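Local coordinates for glutathione transferase o1 (PDB 3RBT), which probably catalyses the transfer of glutathione to substrates and glutathione-dependent reduction of dehydroascorbate, as omega-class glutathione transferases do, at residues A[112-115]-A[116-120]; A[120-123]-A[124-127]; A[172-175]-A[176-180]; A[181-184]-A[185-189]. All coordinates share one frame; numbering follows the deposited sequence.

In the fold
All four contacts lie on or at the ends of two helices packed side by side in the C-terminal helical domain. Contacts 1 and 2 follow each other along helix 113-138, their centres about 11 Å apart and Arg120 common to both; contacts 3 and 4 follow along helix 174-186, their centres about 14 Å apart. Ile123 and Leu122 of contact 2 meet Leu175 of contact 3, and Phe126 reaches Val179 and then Trp182 of contact 4. Contacts 1 and 4, centres about 26 Å apart, do not touch. Contacts 1 and 2 also face the second subunit, while contact 4 meets helix 36-47 of the thioredoxin-like domain, so the pair spans from dimer interface to domain seam.

Contact 1. Residues A[112-115]-A[116-120]; sequences DPYV and KAQDR
Asp112 passes its carbonyl O to Lys116 N at 2.9 Å, the first rung of helix 113-138, and it also serves as the N-cap: its OD2 accepts from Tyr114 N at 3.0 Å, met on the anti side of the carboxylate. The carboxylate so placed probably gains from the positive end of the helix dipole. Pro113 opens the helix itself, needing no N-H bond there, and its O takes Ala117 N. Tyr114 gives its O to Gln118 N, and its ring, with CG anti to the backbone N (chi1 174°), stands beside the Gln118 side chain. Gln118 CG lies over one face, a CH-pi contact 4.1 Å from the ring centroid, while its amide, inclined 37° to the ring, brings NE2 to 3.3 Å from Tyr114 CE1. Val115 closes the turn through its O, which accepts from Asp119 N; the Asp119 carboxylate itself forms a salt bridge with Arg162. Arg87 and Leu89 of the second subunit pack on Tyr114 and Gln118, and Lys116 NZ bridges to its Glu101. This is a classic Asp-capped first helical turn, here set against the dimer interface of a glutathione transferase.

Contact 2. Residues A[120-123]-A[124-127]; sequences RLLI and ERFN
With chi1 at -85° and an extended chain from CG to NE, Arg125 runs back along the helix and lays its guanidinium group beside the side chains of Leu121 and Leu122. At Asn127, chi1 of -75° sets CG anti to the carbonyl carbon and brings OD1 toward the preceding turn. Leu121 CB lies over one face of the guanidinium, 3.9 Å from Arg125 NH1 and displaced toward the rim. Leu122 comes to the edge instead, its CD2 3.6 Å from the same NH1, so the flat group has one aliphatic neighbour over a face and another at its edge, without a polar bond to either side chain. Further up, the aliphatic part of Arg125 passes its own helix carbonyl, CG standing 3.5 Å from Leu121 O. A lysine in its place has no flat group, and the Leu121 CB and Leu122 CD2 surfaces would probably lose their neighbour. Backbone bonds Glu124 N to Arg120 O, Arg125 N to Leu121 O (2.9 Å) and Phe126 N to Leu122 O run four residues back, whereas Asn127 N goes to Glu124 O, three back. A water takes up Ile123 O, donating to it at 2.7 Å and to Asn127 OD1 at 2.7 Å, and it lies at the edge of the Phe126 ring. Arg120 turns to Asp97 of the second subunit, and Phe126 packs inward on Val179 and Trp182. The chemistry is thus split: the arginine side chain meets the turn before it through van der Waals contact alone, and one water's two protons satisfy a carbonyl and an amide oxygen where the turn tightens.

Contact 3. Residues A[172-175]-A[176-180]; sequences PGML and DYMVW
The Tyr177 ring is approached obliquely by Pro172 CB, 3.9 Å from CZ, and by Gly173 O, 3.6 Å from CD1. Pro172 precedes the N-cap, Gly173, and Tyr177 is the fourth residue into helix 174-186, so the pair forms a hydrophobic staple. The second flat group, the Asp176 carboxylate, forms one half of a capping box: OD2 accepts from Gly173 N at 2.9 Å, nearly straight at 176° and on the anti side, 28° out of the carboxylate plane. Glycine has no side chain for the reciprocal bond. Staple and box at the start of this helix are a known feature of the glutathione transferase fold. Asp176 also accepts from Gly168 N through OD2, and from Phe167 N and Trp210 NE1 through OD1, which probably offsets the charge of the buried carboxylate. An asparagine here would probably leave two of these N-H donors without an acceptor and weaken the hold on the helix start. Tyr177 OH bonds Asp217. Further along, Leu175 CD1 lies 4.1 Å from Val179 CG2, and the bent chains of Met174 and Met178 meet with CG to CG at 3.8 Å and SD to SD at 3.9 Å.

Contact 4. Residues A[181-184]-A[185-189]; sequences PWVE and RLYLL
A proline-kinked stretch of helix 174-186, leading into a type I turn from Leu186 to Leu189, carries this buried contact between Pro181 and Arg185. The helix is kinked here, where the N atoms of Pro181, which has no N-H to give, and Trp182 make no bond to the turn before. Pro181 O does double duty: it accepts from Arg185 N at 3.3 Å and from Arg185 NH1 at 2.9 Å, the two donors coming from opposite faces of the carbonyl plane. NH1 stands well above that plane, while the oxygen lies almost in the plane of the guanidinium. Chi1 of -78° and an extended chain to NE carry Arg185 back over the preceding turn, and a bend at chi4 (77°) then swings the guanidinium out of the line of the chain and sets NH1 against that oxygen. The other donors are used too, NH2 on Met34 O and NE on Tyr234 OH, with NH1 also bonding His39 ND1, which fixes the guanidinium's rotation. Beyond it, Leu186 N bonds Trp182 O at 3.1 Å and, weakly, Val183 O. Tyr187 turns the edge of its ring to Glu184 O, CD2 coming to 3.3 Å, and its CE2 sits 4.4 Å from Val183 CG1. Glu184 sends its carboxylate to Tyr230 and back to Trp180, while Trp182 packs on Pro36 and Arg40 and meets the ring of Tyr37 edge-to-face. An arginine that holds the carbonyl of Pro181, one turn back, thus also ties the helical domain to the thioredoxin-like one, across the domain seam of the glutathione transferase fold.

Contact 1. Residues A[112-115]-A[116-120]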
loop_
_atom_site.group_PDB
_atom_site.type_symbol
_atom_site.label_atom_id
_atom_site.label_comp_id
_atom_site.label_asym_id
_atom_site.label_seq_id
_atom_site.Cartn_x
_atom_site.Cartn_y
_atom_site.Cartn_z
ATOM N N ASP A 112 -16.965 0.159 8.430
ATOM C CA ASP A 112 -16.945 -1.296 8.339
ATOM C C ASP A 112 -15.561 -1.722 7.826
ATOM O O ASP A 112 -15.185 -1.384 6.701
ATOM C CB ASP A 112 -18.069 -1.772 7.394
ATOM C CG ASP A 112 -18.254 -3.296 7.388
ATOM O OD1 ASP A 112 -19.406 -3.753 7.299
ATOM O OD2 ASP A 112 -17.273 -4.046 7.460
ATOM N N PRO A 113 -14.798 -2.454 8.659
ATOM C CA PRO A 113 -13.444 -2.890 8.297
ATOM C C PRO A 113 -13.408 -3.755 7.031
ATOM O O PRO A 113 -12.448 -3.653 6.257
ATOM C CB PRO A 113 -12.966 -3.677 9.530
ATOM C CG PRO A 113 -14.196 -4.004 10.300
ATOM C CD PRO A 113 -15.202 -2.930 9.996
ATOM N N TYR A 114 -14.436 -4.582 6.806
ATOM C CA TYR A 114 -14.496 -5.355 5.560
ATOM C C TYR A 114 -14.626 -4.447 4.333
ATOM O O TYR A 114 -13.863 -4.589 3.364
ATOM C CB TYR A 114 -15.601 -6.424 5.576
ATOM C CG TYR A 114 -15.755 -7.129 4.237
ATOM C CD1 TYR A 114 -14.692 -7.843 3.676
ATOM C CD2 TYR A 114 -16.951 -7.065 3.521
ATOM C CE1 TYR A 114 -14.817 -8.484 2.452
ATOM C CE2 TYR A 114 -17.085 -7.700 2.283
ATOM C CZ TYR A 114 -16.006 -8.404 1.758
ATOM O OH TYR A 114 -16.116 -9.035 0.546
ATOM N N VAL A 115 -15.567 -3.501 4.394
ATOM C CA VAL A 115 -15.792 -2.551 3.299
ATOM C C VAL A 115 -14.534 -1.702 3.067
ATOM O O VAL A 115 -14.142 -1.450 1.930
ATOM C CB VAL A 115 -17.037 -1.646 3.548
ATOM C CG1 VAL A 115 -17.206 -0.601 2.421
ATOM C CG2 VAL A 115 -18.312 -2.491 3.680
ATOM N N LYS A 116 -13.890 -1.283 4.148
ATOM C CA LYS A 116 -12.671 -0.489 4.030
ATOM C C LYS A 116 -11.549 -1.317 3.378
ATOM O O LYS A 116 -10.847 -0.823 2.506
ATOM C CB LYS A 116 -12.247 0.045 5.402
ATOM C CG LYS A 116 -10.864 0.714 5.417
ATOM C CD LYS A 116 -10.540 1.245 6.799
ATOM C CE LYS A 116 -9.176 1.929 6.810
ATOM N NZ LYS A 116 -8.955 2.453 8.176
ATOM N N ALA A 117 -11.396 -2.572 3.800
ATOM C CA ALA A 117 -10.429 -3.478 3.182
ATOM C C ALA A 117 -10.668 -3.612 1.672
ATOM O O ALA A 117 -9.717 -3.574 0.887
ATOM C CB ALA A 117 -10.455 -4.840 3.864
ATOM N N GLN A 118 -11.934 -3.742 1.272
ATOM C CA GLN A 118 -12.309 -3.770 -0.146
ATOM C C GLN A 118 -11.955 -2.474 -0.861
ATOM O O GLN A 118 -11.435 -2.499 -1.986
ATOM C CB GLN A 118 -13.803 -4.079 -0.334
ATOM C CG GLN A 118 -14.208 -5.494 0.051
ATOM C CD GLN A 118 -13.283 -6.558 -0.533
ATOM O OE1 GLN A 118 -13.187 -6.723 -1.752
ATOM N NE2 GLN A 118 -12.602 -7.288 0.342
ATOM N N ASP A 119 -12.225 -1.353 -0.202
ATOM C CA ASP A 119 -11.830 -0.038 -0.713
ATOM C C ASP A 119 -10.320 0.073 -0.932
ATOM O O ASP A 119 -9.887 0.621 -1.949
ATOM C CB ASP A 119 -12.322 1.083 0.216
ATOM C CG ASP A 119 -13.811 1.360 0.053
ATOM O OD1 ASP A 119 -14.445 0.721 -0.808
ATOM O OD2 ASP A 119 -14.351 2.212 0.783
ATOM N N ARG A 120 -9.534 -0.440 0.019
ATOM C CA ARG A 120 -8.071 -0.447 -0.105
ATOM C C ARG A 120 -7.598 -1.315 -1.262
ATOM O O ARG A 120 -6.654 -0.950 -1.959
ATOM C CB ARG A 120 -7.386 -0.872 1.206
ATOM C CG ARG A 120 -7.530 0.151 2.338
ATOM C CD ARG A 120 -6.713 -0.237 3.560
ATOM N NE ARG A 120 -5.274 -0.227 3.294
ATOM C CZ ARG A 120 -4.344 -0.635 4.154
ATOM N NH1 ARG A 120 -4.687 -1.108 5.342
ATOM N NH2 ARG A 120 -3.064 -0.573 3.823
#

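Contact 2. Residues A[120-123]-A[124-127]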
loop_
_atom_site.group_PDB
_atom_site.type_symbol
_atom_site.label_atom_id
_atom_site.label_comp_id
_atom_site.label_asym_id
_atom_site.label_seq_id
_atom_site.Cartn_x
_atom_site.Cartn_y
_atom_site.Cartn_z
ATOM N N ARG A 120 -9.534 -0.440 0.019
ATOM C CA ARG A 120 -8.071 -0.447 -0.105
ATOM C C ARG A 120 -7.598 -1.315 -1.262
ATOM O O ARG A 120 -6.654 -0.950 -1.959
ATOM C CB ARG A 120 -7.386 -0.872 1.206
ATOM C CG ARG A 120 -7.530 0.151 2.338
ATOM C CD ARG A 120 -6.713 -0.237 3.560
ATOM N NE ARG A 120 -5.274 -0.227 3.294
ATOM C CZ ARG A 120 -4.344 -0.635 4.154
ATOM N NH1 ARG A 120 -4.687 -1.108 5.342
ATOM N NH2 ARG A 120 -3.064 -0.573 3.823
ATOM N N LEU A 121 -8.256 -2.456 -1.461
ATOM C CA LEU A 121 -7.943 -3.356 -2.575
ATOM C C LEU A 121 -8.226 -2.723 -3.933
ATOM O O LEU A 121 -7.477 -2.934 -4.899
ATOM C CB LEU A 121 -8.690 -4.688 -2.428
ATOM C CG LEU A 121 -8.164 -5.573 -1.288
ATOM C CD1 LEU A 121 -8.994 -6.840 -1.118
ATOM C CD2 LEU A 121 -6.691 -5.908 -1.488
ATOM N N LEU A 122 -9.291 -1.919 -3.985
ATOM C CA LEU A 122 -9.693 -1.215 -5.198
ATOM C C LEU A 122 -8.740 -0.062 -5.522
ATOM O O LEU A 122 -8.401 0.158 -6.689
ATOM C CB LEU A 122 -11.148 -0.745 -5.088
ATOM C CG LEU A 122 -12.150 -1.911 -5.154
ATOM C CD1 LEU A 122 -13.491 -1.558 -4.523
ATOM C CD2 LEU A 122 -12.334 -2.426 -6.590
ATOM N N ILE A 123 -8.290 0.653 -4.493
ATOM C CA ILE A 123 -7.253 1.667 -4.678
ATOM C C ILE A 123 -6.006 1.048 -5.324
ATOM O O ILE A 123 -5.460 1.602 -6.289
ATOM C CB ILE A 123 -6.902 2.425 -3.368
ATOM C CG1 ILE A 123 -8.114 3.252 -2.900
ATOM C CG2 ILE A 123 -5.709 3.348 -3.600
ATOM C CD1 ILE A 123 -8.098 3.627 -1.409
ATOM N N GLU A 124 -5.571 -0.102 -4.804
ATOM C CA GLU A 124 -4.440 -0.799 -5.394
ATOM C C GLU A 124 -4.721 -1.215 -6.845
ATOM O O GLU A 124 -3.912 -0.945 -7.736
ATOM C CB GLU A 124 -4.029 -1.990 -4.530
ATOM C CG GLU A 124 -2.853 -2.784 -5.077
ATOM C CD GLU A 124 -1.518 -2.048 -5.001
ATOM O OE1 GLU A 124 -0.576 -2.487 -5.705
ATOM O OE2 GLU A 124 -1.395 -1.056 -4.243
ATOM N N ARG A 125 -5.862 -1.868 -7.075
ATOM C CA ARG A 125 -6.327 -2.187 -8.428
ATOM C C ARG A 125 -6.321 -0.998 -9.401
ATOM O O ARG A 125 -5.969 -1.157 -10.577
ATOM C CB ARG A 125 -7.735 -2.788 -8.385
ATOM C CG ARG A 125 -7.769 -4.268 -8.147
ATOM C CD ARG A 125 -9.153 -4.702 -7.697
ATOM N NE ARG A 125 -9.134 -6.024 -7.078
ATOM C CZ ARG A 125 -9.948 -6.408 -6.099
ATOM N NH1 ARG A 125 -10.851 -5.566 -5.607
ATOM N NH2 ARG A 125 -9.850 -7.633 -5.597
ATOM N N PHE A 126 -6.709 0.182 -8.907
ATOM C CA PHE A 126 -6.739 1.407 -9.713
ATOM C C PHE A 126 -5.362 1.798 -10.258
ATOM O O PHE A 126 -5.272 2.520 -11.254
ATOM C CB PHE A 126 -7.343 2.573 -8.913
ATOM C CG PHE A 126 -7.793 3.762 -9.768
ATOM C CD1 PHE A 126 -8.983 3.715 -10.490
ATOM C CD2 PHE A 126 -7.045 4.940 -9.800
ATOM C CE1 PHE A 126 -9.406 4.818 -11.261
ATOM C CE2 PHE A 126 -7.453 6.046 -10.564
ATOM C CZ PHE A 126 -8.631 5.988 -11.293
ATOM N N ASN A 127 -4.292 1.318 -9.619
ATOM C CA ASN A 127 -2.929 1.609 -10.101
ATOM C C ASN A 127 -2.684 1.196 -11.557
ATOM O O ASN A 127 -1.815 1.766 -12.225
ATOM C CB ASN A 127 -1.862 0.978 -9.195
ATOM C CG ASN A 127 -1.689 1.724 -7.889
ATOM O OD1 ASN A 127 -2.006 2.918 -7.779
ATOM N ND2 ASN A 127 -1.182 1.023 -6.881
HETATM O O HOH W 1 -4.390 3.932 -7.036
#

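Contact 3. Residues A[172-175]-A[176-180]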
loop_
_atom_site.group_PDB
_atom_site.type_symbol
_atom_site.label_atom_id
_atom_site.label_comp_id
_atom_site.label_asym_id
_atom_site.label_seq_id
_atom_site.Cartn_x
_atom_site.Cartn_y
_atom_site.Cartn_z
ATOM N N PRO A 172 -19.935 10.941 -1.467
ATOM C CA PRO A 172 -18.592 10.444 -1.801
ATOM C C PRO A 172 -17.763 10.103 -0.558
ATOM O O PRO A 172 -17.822 10.816 0.445
ATOM C CB PRO A 172 -17.952 11.595 -2.585
ATOM C CG PRO A 172 -19.045 12.539 -2.924
ATOM C CD PRO A 172 -20.191 12.299 -1.993
ATOM N N GLY A 173 -17.021 9.003 -0.627
ATOM C CA GLY A 173 -16.137 8.580 0.461
ATOM C C GLY A 173 -14.703 8.547 -0.007
ATOM O O GLY A 173 -14.389 9.060 -1.078
ATOM N N MET A 174 -13.827 7.945 0.795
ATOM C CA MET A 174 -12.403 7.880 0.474
ATOM C C MET A 174 -12.095 7.316 -0.925
ATOM O O MET A 174 -11.279 7.880 -1.654
ATOM C CB MET A 174 -11.643 7.069 1.532
ATOM C CG MET A 174 -10.128 7.061 1.322
ATOM S SD MET A 174 -9.421 8.723 1.489
ATOM C CE MET A 174 -9.141 8.803 3.263
ATOM N N LEU A 175 -12.722 6.202 -1.292
ATOM C CA LEU A 175 -12.462 5.607 -2.611
ATOM C C LEU A 175 -12.793 6.585 -3.763
ATOM O O LEU A 175 -11.976 6.784 -4.666
ATOM C CB LEU A 175 -13.192 4.266 -2.775
ATOM C CG LEU A 175 -12.968 3.494 -4.084
ATOM C CD1 LEU A 175 -11.471 3.153 -4.312
ATOM C CD2 LEU A 175 -13.825 2.234 -4.133
ATOM N N ASP A 176 -13.967 7.212 -3.709
ATOM C CA ASP A 176 -14.339 8.230 -4.695
ATOM C C ASP A 176 -13.258 9.291 -4.936
ATOM O O ASP A 176 -12.880 9.537 -6.077
ATOM C CB ASP A 176 -15.654 8.893 -4.293
ATOM C CG ASP A 176 -16.779 7.900 -4.187
ATOM O OD1 ASP A 176 -17.361 7.531 -5.235
ATOM O OD2 ASP A 176 -17.067 7.473 -3.050
ATOM N N TYR A 177 -12.759 9.907 -3.869
ATOM C CA TYR A 177 -11.758 10.963 -4.007
ATOM C C TYR A 177 -10.364 10.436 -4.386
ATOM O O TYR A 177 -9.628 11.117 -5.100
ATOM C CB TYR A 177 -11.675 11.820 -2.740
ATOM C CG TYR A 177 -12.913 12.663 -2.464
ATOM C CD1 TYR A 177 -13.626 12.524 -1.275
ATOM C CD2 TYR A 177 -13.355 13.609 -3.387
ATOM C CE1 TYR A 177 -14.750 13.303 -1.018
ATOM C CE2 TYR A 177 -14.473 14.390 -3.134
ATOM C CZ TYR A 177 -15.169 14.227 -1.955
ATOM O OH TYR A 177 -16.283 15.004 -1.715
ATOM N N MET A 178 -10.008 9.241 -3.904
ATOM C CA MET A 178 -8.719 8.620 -4.245
ATOM C C MET A 178 -8.591 8.375 -5.748
ATOM O O MET A 178 -7.516 8.502 -6.323
ATOM C CB MET A 178 -8.526 7.287 -3.500
ATOM C CG MET A 178 -8.233 7.407 -1.987
ATOM S SD MET A 178 -6.967 8.614 -1.547
ATOM C CE MET A 178 -5.480 7.660 -1.719
ATOM N N VAL A 179 -9.711 8.036 -6.366
ATOM C CA VAL A 179 -9.785 7.611 -7.752
ATOM C C VAL A 179 -10.003 8.798 -8.711
ATOM O O VAL A 179 -9.559 8.769 -9.872
ATOM C CB VAL A 179 -10.922 6.548 -7.854
ATOM C CG1 VAL A 179 -11.771 6.707 -9.054
ATOM C CG2 VAL A 179 -10.356 5.126 -7.702
ATOM N N TRP A 180 -10.650 9.847 -8.208
ATOM C CA TRP A 180 -11.095 10.956 -9.047
ATOM C C TRP A 180 -10.025 11.656 -9.902
ATOM O O TRP A 180 -10.273 11.903 -11.081
ATOM C CB TRP A 180 -11.893 12.000 -8.251
ATOM C CG TRP A 180 -12.476 13.034 -9.175
ATOM C CD1 TRP A 180 -12.129 14.343 -9.266
ATOM C CD2 TRP A 180 -13.471 12.809 -10.186
ATOM N NE1 TRP A 180 -12.859 14.962 -10.262
ATOM C CE2 TRP A 180 -13.686 14.035 -10.842
ATOM C CE3 TRP A 180 -14.194 11.680 -10.603
ATOM C CZ2 TRP A 180 -14.619 14.176 -11.880
ATOM C CZ3 TRP A 180 -15.101 11.816 -11.642
ATOM C CH2 TRP A 180 -15.306 13.054 -12.271
#

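Contact 4. Residues A[181-184]-A[185-189]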
loop_
_atom_site.group_PDB
_atom_site.type_symbol
_atom_site.label_atom_id
_atom_site.label_comp_id
_atom_site.label_asym_id
_atom_site.label_seq_id
_atom_site.Cartn_x
_atom_site.Cartn_y
_atom_site.Cartn_z
ATOM N N PRO A 181 -8.855 11.996 -9.320
ATOM C CA PRO A 181 -7.913 12.780 -10.117
ATOM C C PRO A 181 -7.631 12.202 -11.514
ATOM O O PRO A 181 -7.626 12.956 -12.483
ATOM C CB PRO A 181 -6.651 12.792 -9.242
ATOM C CG PRO A 181 -7.199 12.764 -7.870
ATOM C CD PRO A 181 -8.334 11.784 -7.955
ATOM N N TRP A 182 -7.440 10.890 -11.614
ATOM C CA TRP A 182 -7.186 10.254 -12.903
ATOM C C TRP A 182 -8.428 10.230 -13.784
ATOM O O TRP A 182 -8.330 10.460 -14.988
ATOM C CB TRP A 182 -6.570 8.860 -12.728
ATOM C CG TRP A 182 -5.184 8.983 -12.167
ATOM C CD1 TRP A 182 -4.005 9.044 -12.875
ATOM C CD2 TRP A 182 -4.829 9.108 -10.787
ATOM N NE1 TRP A 182 -2.946 9.185 -12.011
ATOM C CE2 TRP A 182 -3.424 9.231 -10.725
ATOM C CE3 TRP A 182 -5.564 9.117 -9.591
ATOM C CZ2 TRP A 182 -2.738 9.356 -9.510
ATOM C CZ3 TRP A 182 -4.881 9.247 -8.390
ATOM C CH2 TRP A 182 -3.483 9.371 -8.361
ATOM N N VAL A 183 -9.593 9.996 -13.179
ATOM C CA VAL A 183 -10.852 10.018 -13.922
ATOM C C VAL A 183 -11.118 11.399 -14.558
ATOM O O VAL A 183 -11.496 11.490 -15.725
ATOM C CB VAL A 183 -12.039 9.525 -13.055
ATOM C CG1 VAL A 183 -13.360 9.661 -13.805
ATOM C CG2 VAL A 183 -11.822 8.072 -12.658
ATOM N N GLU A 184 -10.898 12.468 -13.796
ATOM C CA GLU A 184 -11.095 13.826 -14.308
ATOM C C GLU A 184 -10.179 14.118 -15.506
ATOM O O GLU A 184 -10.587 14.785 -16.462
ATOM C CB GLU A 184 -10.834 14.841 -13.207
ATOM C CG GLU A 184 -11.397 16.211 -13.481
ATOM C CD GLU A 184 -11.079 17.159 -12.354
ATOM O OE1 GLU A 184 -9.986 17.772 -12.387
ATOM O OE2 GLU A 184 -11.915 17.276 -11.429
ATOM N N ARG A 185 -8.943 13.616 -15.426
ATOM C CA ARG A 185 -7.962 13.752 -16.501
ATOM C C ARG A 185 -8.363 13.008 -17.772
ATOM O O ARG A 185 -8.090 13.484 -18.868
ATOM C CB ARG A 185 -6.573 13.312 -16.036
ATOM C CG ARG A 185 -5.893 14.365 -15.179
ATOM C CD ARG A 185 -4.753 13.809 -14.333
ATOM N NE ARG A 185 -4.097 14.903 -13.616
ATOM C CZ ARG A 185 -4.592 15.498 -12.530
ATOM N NH1 ARG A 185 -5.755 15.110 -12.019
ATOM N NH2 ARG A 185 -3.928 16.496 -11.956
ATOM N N LEU A 186 -9.035 11.868 -17.623
ATOM C CA LEU A 186 -9.458 11.064 -18.778
ATOM C C LEU A 186 -10.336 11.820 -19.766
ATOM O O LEU A 186 -10.256 11.577 -20.970
ATOM C CB LEU A 186 -10.153 9.773 -18.343
ATOM C CG LEU A 186 -9.280 8.768 -17.589
ATOM C CD1 LEU A 186 -10.086 7.532 -17.201
ATOM C CD2 LEU A 186 -8.038 8.383 -18.396
ATOM N N TYR A 187 -11.165 12.736 -19.257
ATOM C CA TYR A 187 -12.034 13.558 -20.108
ATOM C C TYR A 187 -11.262 14.332 -21.193
ATOM O O TYR A 187 -11.839 14.699 -22.211
ATOM C CB TYR A 187 -12.887 14.527 -19.268
ATOM C CG TYR A 187 -13.919 13.866 -18.359
ATOM C CD1 TYR A 187 -15.113 13.349 -18.869
ATOM C CD2 TYR A 187 -13.711 13.789 -16.987
ATOM C CE1 TYR A 187 -16.062 12.755 -18.028
ATOM C CE2 TYR A 187 -14.647 13.204 -16.141
ATOM C CZ TYR A 187 -15.813 12.685 -16.666
ATOM O OH TYR A 187 -16.728 12.111 -15.817
ATOM N N LEU A 188 -9.963 14.572 -20.982
ATOM C CA LEU A 188 -9.140 15.238 -21.996
ATOM C C LEU A 188 -9.159 14.458 -23.320
ATOM O O LEU A 188 -8.993 15.040 -24.389
ATOM C CB LEU A 188 -7.697 15.460 -21.510
ATOM C CG LEU A 188 -6.699 14.295 -21.379
ATOM C CD1 LEU A 188 -6.070 13.915 -22.709
ATOM C CD2 LEU A 188 -5.598 14.619 -20.380
ATOM N N LEU A 189 -9.379 13.146 -23.224
ATOM C CA LEU A 189 -9.349 12.257 -24.376
ATOM C C LEU A 189 -10.464 12.570 -25.372
ATOM O O LEU A 189 -10.394 12.164 -26.528
ATOM C CB LEU A 189 -9.434 10.792 -23.930
ATOM C CG LEU A 189 -8.336 9.886 -24.491
ATOM C CD1 LEU A 189 -7.206 9.765 -23.485
ATOM C CD2 LEU A 189 -8.870 8.505 -24.866
#